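Local coordinates for protein processed glycerol phosphate lipoteichoic acid synthase 2 (Bacillus subtilis, PDB 2W8D) that belongs to the sulfatase family of the alkaline phosphatase clan and holds a magnesium ion beside a phosphothreonine in its C-terminal domain, at residues V34-L39 against P188-F193; M90-L95 against S114-L119; Y124-F129 against E146-F151; G131-F136 against F151-Y156. All blocks are in the same frame, centred on the assembly; numbering follows the deposited sequence.

Contact 1. Residues V34-L39 against P188-F193; sequences VIYVSL and PFYTKF
Strands 34-39 and 189-193 run side by side and parallel in the buried mixed sheet at the heart of the sulfatase-like alpha/beta fold, their short axes 13° apart. Val34 pairs with Tyr190, Ile35 with Thr191, Tyr36 with Lys192 and Val37 with Phe193. The backbone ladder is carried by Val34, Tyr36 and Ser38 on one strand and Phe189, Thr191 and Phe193 on the other; its shortest rung joins Tyr36 N to Thr191 O at 2.7 Å. On the far flank of strand 34-39 lies strand 251-257, and Ser38, at the C-terminal end, has its side chain about 6 Å from the bound magnesium ion.

On one face of the sheet Ile35 splits its branches: CG1 meets the Phe189 ring at its edge, in plane, 3.8 Å from CE1, while CG2 lies 3.9 Å from Phe193 CD2. Helices 171-183 and 219-244 pack over this side. On the face of Val34, Tyr36 and Lys192, the Tyr190 side chain lies beside Val34 and reaches Tyr36, with CG anti to its backbone N (chi1 171°). The planes of the two tyrosine rings lie at an oblique 54°, and Tyr36 CE1 comes 3.4 Å from Tyr190 OH. One water bridges both hydroxyls, at 2.5 Å from Tyr36 OH and 2.6 Å from Tyr190 OH. Lys192 turns its bent chain away to a salt bridge with Glu88. Val34 O is gripped twice by one residue: Thr191 N donates from above the carbonyl plane, whereas Thr191 OG1 lies in that plane, on a lone pair, at 3.1 Å.

Contact 2. Residues M90-L95 against S114-L119; sequences MMENSL and SVPAIL
Ser114 meets the end of helix 86-93 at both Glu92 and Asn93. Its OG donates to Asn93 OD1 at 3.1 Å, coming from above the amide plane, 36° out of it. The Asn93 amide is held at its other end as well, since ND2 donates to Phe89 O and to Glu146 OE2. Ser114 CA also approaches Glu92 O, at 3.3 Å, in a CA-H...O contact.

Val115 follows as the first helical residue, and its N-H points to the same oxygen: Val115 N donates to Glu92 O over 3.1 Å, nearly straight at 162° and in the carbonyl plane. The contact is thus a helix end against a helix start. Helix 86-93 closes at Asn93, Ser94 leaving it with positive phi, while Ser114 occupies the N-cap position of helix 115-118 and turns its hydroxyl across to the other segment. A carbonyl of the last turn of one helix therefore takes a first-turn N-H of the next. Val115 CG2 lies beside this bond, 3.5 Å from Glu92 O, and the valine also packs on Ala314 and Leu318 of helix 313-320.

Pro116 comes next, its ring crossing the Glu92 side chain at about a right angle. Glu92 OE1 touches the ring at CD, 3.4 Å away, the carboxylate being brought round by a bend at chi2 (-27°). Its other oxygen, OE2, forms a salt bridge with Lys192, while the proline ring packs on Tyr190 and Ile148.

Contact 3. Residues Y124-F129 against E146-F151; sequences YTSATF and EGIDKF
Ser126 and Asp149 are joined by two reciprocal bonds, each backbone N-H going to the other's side-chain oxygen. Asp149 points at strand 125-129, and its OD2 takes the N-H of Ser126 at 2.9 Å on the anti lone pair, along a nearly straight bond of 167°. Ser126 OG, set between its own backbone N and carbonyl carbon (chi1 50°), accepts in return from Asp149 N at 3.2 Å. The Thr125 side chain crosses that of Asp149 at about a right angle, CG2 3.9 Å from Asp149 OD2.

From here the parallel pairing of strands 125-130 and 150-152 begins, closing a beta-alpha-beta unit whose helix is 139-145; the Schellman motif at Gly147 ends that helix. Ser126 O receives Lys150 N, and Lys150 O receives Thr128 N. Ala127 and Lys150 stand on one face with their CB atoms 3.8 Å apart. On the other, Thr128 and Phe151 lie side by side, pointing the same way, and Thr128 CG2 is 4.0 Å from Phe151 CE1. Ile148 crosses Thr128 obliquely, its CG2 3.8 Å from Ala127 CA.

Thr128 OG1, buried here, has no hydrogen-bonding partner in the model, whereas Asp149 is well supplied: its OD1 makes a salt bridge with Lys120, which also bonds Gly147 O. That positive charge probably favours the ionised carboxylate, so the group receiving Ser126 N would be a charged acceptor, fixed on both oxygens where the strands start to pair.

Contact 4. Residues G131-F136 against F151-Y156; sequences GNTQTF and FFDSAY
Two hydrogen bonds tie the loop 131-136 to the chain leaving strand 150-152. Ser154 N donates to Asn132 O at 3.1 Å, from well above the carbonyl plane, 63° out of it. Gln134 N donates to Asp153 OD2, also over 3.1 Å, OD2 receiving it on its anti lone pair. They hold the loop that leads from strand 125-130 to helix 139-145 of the beta-alpha-beta unit.

Within the segments, local bonds shape both partners. Asp153 OD1 takes the N-H of Ala155 from above the carboxylate plane, making an Asx turn; Asp153 CG lies between its own backbone N and carbonyl carbon (chi1 71°), which keeps the carboxylate close to its own backbone. Thr133 to Phe136 form a type I turn.

Packing fills in around the bonds. Gln134 CB lies 3.4 Å from Phe151 CE2, and Asp153 CB stands over one face of the same ring, offset toward its rim. Asp153 CB is also 3.3 Å from Asn132 O, and Ser154 CB rests 3.4 Å from Asn132 C. Beyond the segments, Tyr143 meets the Phe151 ring edge-to-face.

The aspartate thus spends one oxygen on each segment: OD2 on Gln134 N across the contact, OD1 on Ala155 N in its own turn. With both oxygens receiving backbone N-H groups, its negative charge is probably stabilised, and the carboxylate couples the turn after the strand to the loop before the helix.

Overall arrangement
The four contacts belong to one sulfatase-like fold, and three reach its central mixed sheet. Strand 34-39 adjoins 189-194, which adjoins 125-130, which adjoins 150-152, so contacts 1 and 3, with centres 10 Å apart, are steps across one sheet. Contact 4 continues from strand 150-152 and shares Phe151 with contact 3, with its centre 13 Å from that of contact 3; their segments alternate along the chain. Contact 2 closes before contacts 3 and 4 open and joins the C-terminal end of helix 86-93 to the start of helix 115-118, touching contact 1 where Val115 packs on Tyr190. Contact 1 spans all the others in sequence; its first strand runs straight into Glu40, a ligand of the magnesium ion, so the sheet leads to the metal site.

Contact 1. Residues V34-L39 against P188-F193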
loop_
_atom_site.group_PDB
_atom_site.type_symbol
_atom_site.label_atom_id
_atom_site.label_comp_id
_atom_site.label_asym_id
_atom_site.label_seq_id
_atom_site.Cartn_x
_atom_site.Cartn_y
_atom_site.Cartn_z
ATOM N N VAL A 34 -0.180 5.947 13.926
ATOM C CA VAL A 34 -0.397 5.582 12.557
ATOM C C VAL A 34 -0.981 4.174 12.603
ATOM O O VAL A 34 -0.486 3.313 13.339
ATOM C CB VAL A 34 0.948 5.566 11.737
ATOM C CG1 VAL A 34 0.726 5.062 10.270
ATOM C CG2 VAL A 34 1.649 6.928 11.785
ATOM N N ILE A 35 -2.033 3.952 11.809
ATOM C CA ILE A 35 -2.636 2.638 11.639
ATOM C C ILE A 35 -2.703 2.377 10.115
ATOM O O ILE A 35 -3.460 3.025 9.394
ATOM C CB ILE A 35 -4.067 2.603 12.267
ATOM C CG1 ILE A 35 -4.032 2.800 13.796
ATOM C CG2 ILE A 35 -4.796 1.315 11.902
ATOM C CD1 ILE A 35 -5.407 3.061 14.450
ATOM N N TYR A 36 -1.895 1.451 9.613
ATOM C CA TYR A 36 -1.997 1.099 8.215
ATOM C C TYR A 36 -2.944 -0.077 8.117
ATOM O O TYR A 36 -2.918 -0.967 8.981
ATOM C CB TYR A 36 -0.627 0.671 7.643
ATOM C CG TYR A 36 0.236 1.750 7.082
ATOM C CD1 TYR A 36 1.106 2.472 7.889
ATOM C CD2 TYR A 36 0.257 1.996 5.711
ATOM C CE1 TYR A 36 1.962 3.449 7.358
ATOM C CE2 TYR A 36 1.106 2.973 5.161
ATOM C CZ TYR A 36 1.949 3.694 6.005
ATOM O OH TYR A 36 2.773 4.653 5.467
ATOM N N VAL A 37 -3.741 -0.105 7.058
ATOM C CA VAL A 37 -4.550 -1.270 6.690
ATOM C C VAL A 37 -4.322 -1.650 5.238
ATOM O O VAL A 37 -4.568 -0.855 4.344
ATOM C CB VAL A 37 -6.065 -1.037 6.855
ATOM C CG1 VAL A 37 -6.807 -2.325 6.546
ATOM C CG2 VAL A 37 -6.377 -0.510 8.286
ATOM N N SER A 38 -3.837 -2.866 5.019
ATOM C CA SER A 38 -3.675 -3.412 3.695
ATOM C C SER A 38 -4.952 -4.130 3.303
ATOM O O SER A 38 -5.296 -5.156 3.892
ATOM C CB SER A 38 -2.490 -4.390 3.692
ATOM O OG SER A 38 -2.484 -5.216 2.541
ATOM N N LEU A 39 -5.642 -3.584 2.297
ATOM C CA LEU A 39 -6.927 -4.083 1.766
ATOM C C LEU A 39 -6.670 -5.069 0.653
ATOM O O LEU A 39 -6.438 -4.671 -0.503
ATOM C CB LEU A 39 -7.716 -2.915 1.203
ATOM C CG LEU A 39 -7.992 -1.780 2.189
ATOM C CD1 LEU A 39 -8.641 -0.599 1.514
ATOM C CD2 LEU A 39 -8.868 -2.262 3.341
ATOM N N PRO A 188 2.939 6.951 21.453
ATOM C CA PRO A 188 2.360 6.739 20.122
ATOM C C PRO A 188 2.754 5.410 19.515
ATOM O O PRO A 188 3.827 4.894 19.799
ATOM C CB PRO A 188 2.960 7.869 19.298
ATOM C CG PRO A 188 4.264 8.186 19.961
ATOM C CD PRO A 188 4.196 7.725 21.393
ATOM N N PHE A 189 1.890 4.857 18.667
ATOM C CA PHE A 189 2.200 3.590 18.017
ATOM C C PHE A 189 2.044 3.655 16.517
ATOM O O PHE A 189 1.235 4.424 15.999
ATOM C CB PHE A 189 1.370 2.446 18.604
ATOM C CG PHE A 189 -0.114 2.625 18.447
ATOM C CD1 PHE A 189 -0.713 2.569 17.194
ATOM C CD2 PHE A 189 -0.915 2.839 19.544
ATOM C CE1 PHE A 189 -2.109 2.754 17.060
ATOM C CE2 PHE A 189 -2.285 3.005 19.417
ATOM C CZ PHE A 189 -2.877 2.964 18.188
ATOM N N TYR A 190 2.812 2.818 15.816
ATOM C CA TYR A 190 2.751 2.692 14.371
ATOM C C TYR A 190 2.451 1.223 14.059
ATOM O O TYR A 190 3.238 0.348 14.424
ATOM C CB TYR A 190 4.113 3.088 13.806
ATOM C CG TYR A 190 4.335 2.826 12.315
ATOM C CD1 TYR A 190 4.602 1.539 11.823
ATOM C CD2 TYR A 190 4.355 3.896 11.429
ATOM C CE1 TYR A 190 4.838 1.346 10.460
ATOM C CE2 TYR A 190 4.596 3.727 10.111
ATOM C CZ TYR A 190 4.814 2.470 9.620
ATOM O OH TYR A 190 5.047 2.404 8.290
ATOM N N THR A 191 1.333 0.957 13.392
ATOM C CA THR A 191 0.774 -0.396 13.300
ATOM C C THR A 191 0.292 -0.738 11.909
ATOM O O THR A 191 -0.123 0.158 11.163
ATOM C CB THR A 191 -0.425 -0.602 14.246
ATOM O OG1 THR A 191 -1.374 0.453 14.059
ATOM C CG2 THR A 191 0.038 -0.588 15.659
ATOM N N LYS A 192 0.362 -2.031 11.573
ATOM C CA LYS A 192 -0.035 -2.536 10.269
ATOM C C LYS A 192 -1.038 -3.653 10.433
ATOM O O LYS A 192 -0.749 -4.639 11.126
ATOM C CB LYS A 192 1.169 -3.088 9.486
ATOM C CG LYS A 192 2.207 -2.051 9.019
ATOM C CD LYS A 192 3.663 -2.614 9.144
ATOM C CE LYS A 192 3.818 -3.935 8.431
ATOM N NZ LYS A 192 3.373 -3.800 6.995
ATOM N N PHE A 193 -2.197 -3.506 9.782
ATOM C CA PHE A 193 -3.189 -4.567 9.731
ATOM C C PHE A 193 -3.268 -5.197 8.338
ATOM O O PHE A 193 -3.654 -4.538 7.356
ATOM C CB PHE A 193 -4.551 -4.011 10.146
ATOM C CG PHE A 193 -4.656 -3.697 11.617
ATOM C CD1 PHE A 193 -5.305 -4.563 12.469
ATOM C CD2 PHE A 193 -4.096 -2.537 12.141
ATOM C CE1 PHE A 193 -5.395 -4.275 13.838
ATOM C CE2 PHE A 193 -4.193 -2.239 13.464
ATOM C CZ PHE A 193 -4.848 -3.103 14.338
HETATM O O HOH W 1 5.033 4.178 6.347
#

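Contact 2. Residues M90-L95 against S114-L119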
loop_
_atom_site.group_PDB
_atom_site.type_symbol
_atom_site.label_atom_id
_atom_site.label_comp_id
_atom_site.label_asym_id
_atom_site.label_seq_id
_atom_site.Cartn_x
_atom_site.Cartn_y
_atom_site.Cartn_z
HETATM N N MSE A 90 7.377 -1.445 0.243
HETATM C CA MSE A 90 7.314 -0.075 -0.237
HETATM C C MSE A 90 6.741 0.906 0.793
HETATM O O MSE A 90 7.245 2.030 0.870
HETATM C CB MSE A 90 6.560 -0.026 -1.561
HETATM C CG MSE A 90 7.420 -0.596 -2.676
HETATM SE SE MSE A 90 6.562 -0.481 -4.437
HETATM C CE MSE A 90 5.460 -2.065 -4.311
HETATM N N MSE A 91 5.729 0.481 1.573
HETATM C CA MSE A 91 5.152 1.319 2.637
HETATM C C MSE A 91 6.216 1.636 3.659
HETATM O O MSE A 91 6.284 2.754 4.126
HETATM C CB MSE A 91 3.986 0.648 3.390
HETATM C CG MSE A 91 2.795 0.269 2.543
HETATM SE SE MSE A 91 1.982 1.793 1.618
HETATM C CE MSE A 91 1.835 1.040 -0.179
ATOM N N GLU A 92 7.031 0.644 4.020
ATOM C CA GLU A 92 8.052 0.851 5.069
ATOM C C GLU A 92 9.349 1.459 4.549
ATOM O O GLU A 92 10.095 1.994 5.329
ATOM C CB GLU A 92 8.397 -0.438 5.839
ATOM C CG GLU A 92 7.266 -1.253 6.501
ATOM C CD GLU A 92 6.032 -0.464 6.901
ATOM O OE1 GLU A 92 6.145 0.689 7.352
ATOM O OE2 GLU A 92 4.924 -1.007 6.785
ATOM N N ASN A 93 9.634 1.377 3.247
ATOM C CA ASN A 93 10.979 1.766 2.784
ATOM C C ASN A 93 11.077 2.813 1.704
ATOM O O ASN A 93 12.127 3.419 1.557
ATOM C CB ASN A 93 11.779 0.537 2.366
ATOM C CG ASN A 93 12.012 -0.384 3.506
ATOM O OD1 ASN A 93 12.856 -0.110 4.346
ATOM N ND2 ASN A 93 11.250 -1.496 3.570
ATOM N N SER A 94 10.000 3.008 0.953
ATOM C CA SER A 94 9.995 3.875 -0.231
ATOM C C SER A 94 11.112 3.449 -1.179
ATOM O O SER A 94 11.875 4.257 -1.714
ATOM C CB SER A 94 10.073 5.357 0.156
ATOM O OG SER A 94 9.729 6.175 -0.943
ATOM N N LEU A 95 11.219 2.141 -1.328
ATOM C CA LEU A 95 12.131 1.506 -2.261
ATOM C C LEU A 95 11.388 0.405 -3.000
ATOM O O LEU A 95 10.563 -0.299 -2.431
ATOM C CB LEU A 95 13.336 0.912 -1.540
ATOM C CG LEU A 95 14.342 1.830 -0.855
ATOM C CD1 LEU A 95 15.355 0.951 -0.093
ATOM C CD2 LEU A 95 15.011 2.738 -1.907
ATOM N N SER A 114 13.862 1.899 7.771
ATOM C CA SER A 114 12.409 1.989 7.642
ATOM C C SER A 114 11.743 3.096 8.461
ATOM O O SER A 114 12.314 3.600 9.439
ATOM C CB SER A 114 11.794 0.673 8.096
ATOM O OG SER A 114 12.352 -0.402 7.363
ATOM N N VAL A 115 10.515 3.412 8.074
ATOM C CA VAL A 115 9.624 4.278 8.828
ATOM C C VAL A 115 9.440 3.834 10.289
ATOM O O VAL A 115 9.706 4.611 11.190
ATOM C CB VAL A 115 8.271 4.407 8.108
ATOM C CG1 VAL A 115 7.395 5.399 8.822
ATOM C CG2 VAL A 115 8.522 4.858 6.657
ATOM N N PRO A 116 9.027 2.582 10.539
ATOM C CA PRO A 116 8.961 2.260 11.973
ATOM C C PRO A 116 10.264 2.511 12.714
ATOM O O PRO A 116 10.225 2.849 13.894
ATOM C CB PRO A 116 8.613 0.770 12.013
ATOM C CG PRO A 116 8.596 0.288 10.548
ATOM C CD PRO A 116 8.549 1.481 9.674
ATOM N N ALA A 117 11.400 2.380 12.038
ATOM C CA ALA A 117 12.702 2.614 12.681
ATOM C C ALA A 117 13.015 4.112 12.823
ATOM O O ALA A 117 13.531 4.548 13.862
ATOM C CB ALA A 117 13.813 1.888 11.960
ATOM N N ILE A 118 12.676 4.891 11.791
ATOM C CA ILE A 118 12.800 6.344 11.843
ATOM C C ILE A 118 12.021 6.889 13.050
ATOM O O ILE A 118 12.539 7.655 13.863
ATOM C CB ILE A 118 12.295 7.016 10.526
ATOM C CG1 ILE A 118 13.208 6.617 9.371
ATOM C CG2 ILE A 118 12.238 8.568 10.684
ATOM C CD1 ILE A 118 12.792 7.081 8.009
ATOM N N LEU A 119 10.781 6.442 13.159
ATOM C CA LEU A 119 9.884 6.866 14.202
ATOM C C LEU A 119 10.282 6.494 15.644
ATOM O O LEU A 119 9.672 6.999 16.578
ATOM C CB LEU A 119 8.470 6.405 13.858
ATOM C CG LEU A 119 7.927 7.202 12.669
ATOM C CD1 LEU A 119 6.519 6.794 12.266
ATOM C CD2 LEU A 119 7.999 8.708 13.019
#

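Contact 3. Residues Y124-F129 against E146-F151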
loop_
_atom_site.group_PDB
_atom_site.type_symbol
_atom_site.label_atom_id
_atom_site.label_comp_id
_atom_site.label_asym_id
_atom_site.label_seq_id
_atom_site.Cartn_x
_atom_site.Cartn_y
_atom_site.Cartn_z
ATOM N N TYR A 124 7.871 5.898 18.959
ATOM C CA TYR A 124 6.794 5.045 18.434
ATOM C C TYR A 124 7.067 3.573 18.724
ATOM O O TYR A 124 8.159 3.057 18.464
ATOM C CB TYR A 124 6.548 5.271 16.916
ATOM C CG TYR A 124 5.759 6.556 16.585
ATOM C CD1 TYR A 124 4.466 6.501 16.051
ATOM C CD2 TYR A 124 6.321 7.819 16.792
ATOM C CE1 TYR A 124 3.774 7.679 15.755
ATOM C CE2 TYR A 124 5.630 8.989 16.503
ATOM C CZ TYR A 124 4.360 8.920 16.003
ATOM O OH TYR A 124 3.703 10.097 15.702
ATOM N N THR A 125 6.072 2.889 19.262
ATOM C CA THR A 125 6.137 1.452 19.312
ATOM C C THR A 125 5.507 0.954 18.004
ATOM O O THR A 125 4.509 1.496 17.562
ATOM C CB THR A 125 5.419 0.912 20.558
ATOM O OG1 THR A 125 6.054 1.424 21.755
ATOM C CG2 THR A 125 5.501 -0.595 20.580
ATOM N N SER A 126 6.107 -0.027 17.350
ATOM C CA SER A 126 5.549 -0.545 16.108
ATOM C C SER A 126 5.121 -2.006 16.251
ATOM O O SER A 126 5.794 -2.793 16.944
ATOM C CB SER A 126 6.504 -0.331 14.909
ATOM O OG SER A 126 7.840 -0.768 15.173
ATOM N N ALA A 127 3.990 -2.348 15.626
ATOM C CA ALA A 127 3.462 -3.725 15.624
ATOM C C ALA A 127 2.718 -4.060 14.323
ATOM O O ALA A 127 2.017 -3.211 13.779
ATOM C CB ALA A 127 2.525 -3.940 16.824
ATOM N N THR A 128 2.849 -5.302 13.840
ATOM C CA THR A 128 2.011 -5.779 12.748
ATOM C C THR A 128 0.953 -6.719 13.293
ATOM O O THR A 128 1.241 -7.476 14.219
ATOM C CB THR A 128 2.849 -6.536 11.721
ATOM O OG1 THR A 128 3.822 -5.639 11.168
ATOM C CG2 THR A 128 1.964 -7.123 10.619
ATOM N N PHE A 129 -0.260 -6.671 12.719
ATOM C CA PHE A 129 -1.322 -7.622 13.032
ATOM C C PHE A 129 -1.640 -8.423 11.795
ATOM O O PHE A 129 -1.765 -7.870 10.710
ATOM C CB PHE A 129 -2.575 -6.889 13.501
ATOM C CG PHE A 129 -2.363 -6.092 14.749
ATOM C CD1 PHE A 129 -2.754 -6.600 15.990
ATOM C CD2 PHE A 129 -1.722 -4.855 14.701
ATOM C CE1 PHE A 129 -2.531 -5.878 17.141
ATOM C CE2 PHE A 129 -1.498 -4.120 15.867
ATOM C CZ PHE A 129 -1.900 -4.634 17.083
ATOM N N GLU A 146 13.358 -4.360 9.667
ATOM C CA GLU A 146 12.623 -3.088 9.531
ATOM C C GLU A 146 12.403 -2.364 10.870
ATOM O O GLU A 146 11.884 -1.246 10.906
ATOM C CB GLU A 146 11.288 -3.287 8.778
ATOM C CG GLU A 146 11.476 -3.646 7.293
ATOM C CD GLU A 146 10.154 -3.844 6.509
ATOM O OE1 GLU A 146 9.098 -4.214 7.113
ATOM O OE2 GLU A 146 10.195 -3.617 5.265
ATOM N N GLY A 147 12.823 -3.018 11.948
ATOM C CA GLY A 147 12.617 -2.554 13.294
ATOM C C GLY A 147 11.228 -2.684 13.875
ATOM O O GLY A 147 10.900 -1.972 14.824
ATOM N N ILE A 148 10.388 -3.555 13.338
ATOM C CA ILE A 148 9.049 -3.649 13.886
ATOM C C ILE A 148 9.189 -4.306 15.274
ATOM O O ILE A 148 9.766 -5.399 15.369
ATOM C CB ILE A 148 8.058 -4.446 13.014
ATOM C CG1 ILE A 148 7.934 -3.928 11.561
ATOM C CG2 ILE A 148 6.672 -4.473 13.667
ATOM C CD1 ILE A 148 7.885 -2.476 11.369
ATOM N N ASP A 149 8.674 -3.647 16.330
ATOM C CA ASP A 149 8.867 -4.150 17.721
ATOM C C ASP A 149 8.047 -5.389 17.980
ATOM O O ASP A 149 8.476 -6.248 18.727
ATOM C CB ASP A 149 8.479 -3.123 18.825
ATOM C CG ASP A 149 9.282 -1.853 18.756
ATOM O OD1 ASP A 149 10.485 -1.942 19.000
ATOM O OD2 ASP A 149 8.730 -0.777 18.418
ATOM N N LYS A 150 6.847 -5.462 17.404
ATOM C CA LYS A 150 5.940 -6.554 17.749
ATOM C C LYS A 150 5.213 -7.162 16.546
ATOM O O LYS A 150 4.785 -6.462 15.631
ATOM C CB LYS A 150 4.920 -6.092 18.793
ATOM C CG LYS A 150 5.474 -5.702 20.170
ATOM C CD LYS A 150 4.406 -4.898 20.889
ATOM C CE LYS A 150 4.864 -4.288 22.206
ATOM N NZ LYS A 150 5.177 -5.350 23.200
ATOM N N PHE A 151 5.057 -8.481 16.564
ATOM C CA PHE A 151 4.352 -9.153 15.499
ATOM C C PHE A 151 3.202 -9.981 16.066
ATOM O O PHE A 151 3.413 -11.056 16.562
ATOM C CB PHE A 151 5.343 -10.009 14.670
ATOM C CG PHE A 151 4.781 -10.514 13.355
ATOM C CD1 PHE A 151 3.430 -10.340 13.034
ATOM C CD2 PHE A 151 5.602 -11.180 12.453
ATOM C CE1 PHE A 151 2.901 -10.801 11.822
ATOM C CE2 PHE A 151 5.077 -11.660 11.221
ATOM C CZ PHE A 151 3.724 -11.470 10.914
#

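Contact 4. Residues G131-F136 against F151-Y156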
loop_
_atom_site.group_PDB
_atom_site.type_symbol
_atom_site.label_atom_id
_atom_site.label_comp_id
_atom_site.label_asym_id
_atom_site.label_seq_id
_atom_site.Cartn_x
_atom_site.Cartn_y
_atom_site.Cartn_z
ATOM N N GLY A 131 -3.610 -12.422 10.644
ATOM C CA GLY A 131 -4.230 -13.662 11.107
ATOM C C GLY A 131 -3.666 -14.907 10.459
ATOM O O GLY A 131 -4.425 -15.783 10.088
ATOM N N ASN A 132 -2.347 -14.985 10.315
ATOM C CA ASN A 132 -1.692 -16.130 9.682
ATOM C C ASN A 132 -0.313 -16.278 10.311
ATOM O O ASN A 132 0.138 -15.364 10.987
ATOM C CB ASN A 132 -1.590 -15.939 8.156
ATOM C CG ASN A 132 -1.136 -17.227 7.405
ATOM O OD1 ASN A 132 -1.061 -18.306 7.979
ATOM N ND2 ASN A 132 -0.840 -17.093 6.123
ATOM N N THR A 133 0.348 -17.410 10.114
ATOM C CA THR A 133 1.639 -17.603 10.736
ATOM C C THR A 133 2.657 -16.546 10.271
ATOM O O THR A 133 2.599 -16.053 9.151
ATOM C CB THR A 133 2.165 -19.056 10.598
ATOM O OG1 THR A 133 3.440 -19.150 11.234
ATOM C CG2 THR A 133 2.315 -19.477 9.133
ATOM N N GLN A 134 3.530 -16.165 11.194
ATOM C CA GLN A 134 4.601 -15.192 10.971
ATOM C C GLN A 134 5.641 -15.610 9.922
ATOM O O GLN A 134 6.357 -14.760 9.408
ATOM C CB GLN A 134 5.321 -14.900 12.302
ATOM C CG GLN A 134 6.035 -16.100 12.940
ATOM C CD GLN A 134 6.648 -15.768 14.268
ATOM O OE1 GLN A 134 5.989 -15.827 15.308
ATOM N NE2 GLN A 134 7.921 -15.448 14.261
ATOM N N THR A 135 5.734 -16.894 9.595
ATOM C CA THR A 135 6.711 -17.330 8.591
ATOM C C THR A 135 6.247 -17.032 7.175
ATOM O O THR A 135 7.075 -17.011 6.265
ATOM C CB THR A 135 7.006 -18.801 8.675
ATOM O OG1 THR A 135 5.789 -19.522 8.456
ATOM C CG2 THR A 135 7.598 -19.164 10.051
ATOM N N PHE A 136 4.941 -16.768 6.991
ATOM C CA PHE A 136 4.401 -16.533 5.658
ATOM C C PHE A 136 5.083 -15.303 5.065
ATOM O O PHE A 136 5.278 -14.319 5.761
ATOM C CB PHE A 136 2.861 -16.401 5.644
ATOM C CG PHE A 136 2.226 -16.780 4.312
ATOM C CD1 PHE A 136 1.804 -18.104 4.069
ATOM C CD2 PHE A 136 2.064 -15.821 3.294
ATOM C CE1 PHE A 136 1.234 -18.466 2.827
ATOM C CE2 PHE A 136 1.493 -16.159 2.029
ATOM C CZ PHE A 136 1.075 -17.485 1.796
ATOM N N PHE A 151 5.057 -8.481 16.564
ATOM C CA PHE A 151 4.352 -9.153 15.499
ATOM C C PHE A 151 3.202 -9.981 16.066
ATOM O O PHE A 151 3.413 -11.056 16.562
ATOM C CB PHE A 151 5.343 -10.009 14.670
ATOM C CG PHE A 151 4.781 -10.514 13.355
ATOM C CD1 PHE A 151 3.430 -10.340 13.034
ATOM C CD2 PHE A 151 5.602 -11.180 12.453
ATOM C CE1 PHE A 151 2.901 -10.801 11.822
ATOM C CE2 PHE A 151 5.077 -11.660 11.221
ATOM C CZ PHE A 151 3.724 -11.470 10.914
ATOM N N PHE A 152 1.974 -9.467 15.989
ATOM C CA PHE A 152 0.800 -10.226 16.437
ATOM C C PHE A 152 0.309 -11.141 15.335
ATOM O O PHE A 152 -0.603 -10.787 14.598
ATOM C CB PHE A 152 -0.329 -9.300 16.915
ATOM C CG PHE A 152 0.009 -8.529 18.165
ATOM C CD1 PHE A 152 0.018 -9.154 19.400
ATOM C CD2 PHE A 152 0.352 -7.185 18.096
ATOM C CE1 PHE A 152 0.360 -8.454 20.584
ATOM C CE2 PHE A 152 0.690 -6.472 19.254
ATOM C CZ PHE A 152 0.710 -7.116 20.502
ATOM N N ASP A 153 0.908 -12.320 15.210
ATOM C CA ASP A 153 0.474 -13.247 14.169
ATOM C C ASP A 153 -0.677 -14.153 14.663
ATOM O O ASP A 153 -1.303 -13.879 15.711
ATOM C CB ASP A 153 1.650 -14.063 13.611
ATOM C CG ASP A 153 2.165 -15.085 14.608
ATOM O OD1 ASP A 153 1.687 -15.110 15.778
ATOM O OD2 ASP A 153 3.058 -15.868 14.220
ATOM N N SER A 154 -0.948 -15.212 13.893
ATOM C CA SER A 154 -2.033 -16.154 14.164
ATOM C C SER A 154 -1.981 -16.814 15.538
ATOM O O SER A 154 -2.997 -17.304 16.015
ATOM C CB SER A 154 -2.179 -17.211 13.047
ATOM O OG SER A 154 -1.102 -18.131 13.020
ATOM N N ALA A 155 -0.826 -16.819 16.190
ATOM C CA ALA A 155 -0.752 -17.384 17.549
ATOM C C ALA A 155 -1.630 -16.593 18.539
ATOM O O ALA A 155 -2.010 -17.113 19.575
ATOM C CB ALA A 155 0.706 -17.479 18.046
ATOM N N TYR A 156 -1.957 -15.347 18.213
ATOM C CA TYR A 156 -2.700 -14.495 19.131
ATOM C C TYR A 156 -4.201 -14.435 18.850
ATOM O O TYR A 156 -4.924 -13.722 19.543
ATOM C CB TYR A 156 -2.146 -13.080 19.114
ATOM C CG TYR A 156 -0.790 -12.927 19.739
ATOM C CD1 TYR A 156 -0.651 -12.526 21.077
ATOM C CD2 TYR A 156 0.369 -13.155 18.988
ATOM C CE1 TYR A 156 0.618 -12.378 21.656
ATOM C CE2 TYR A 156 1.628 -13.012 19.555
ATOM C CZ TYR A 156 1.748 -12.618 20.868
ATOM O OH TYR A 156 3.025 -12.493 21.391
#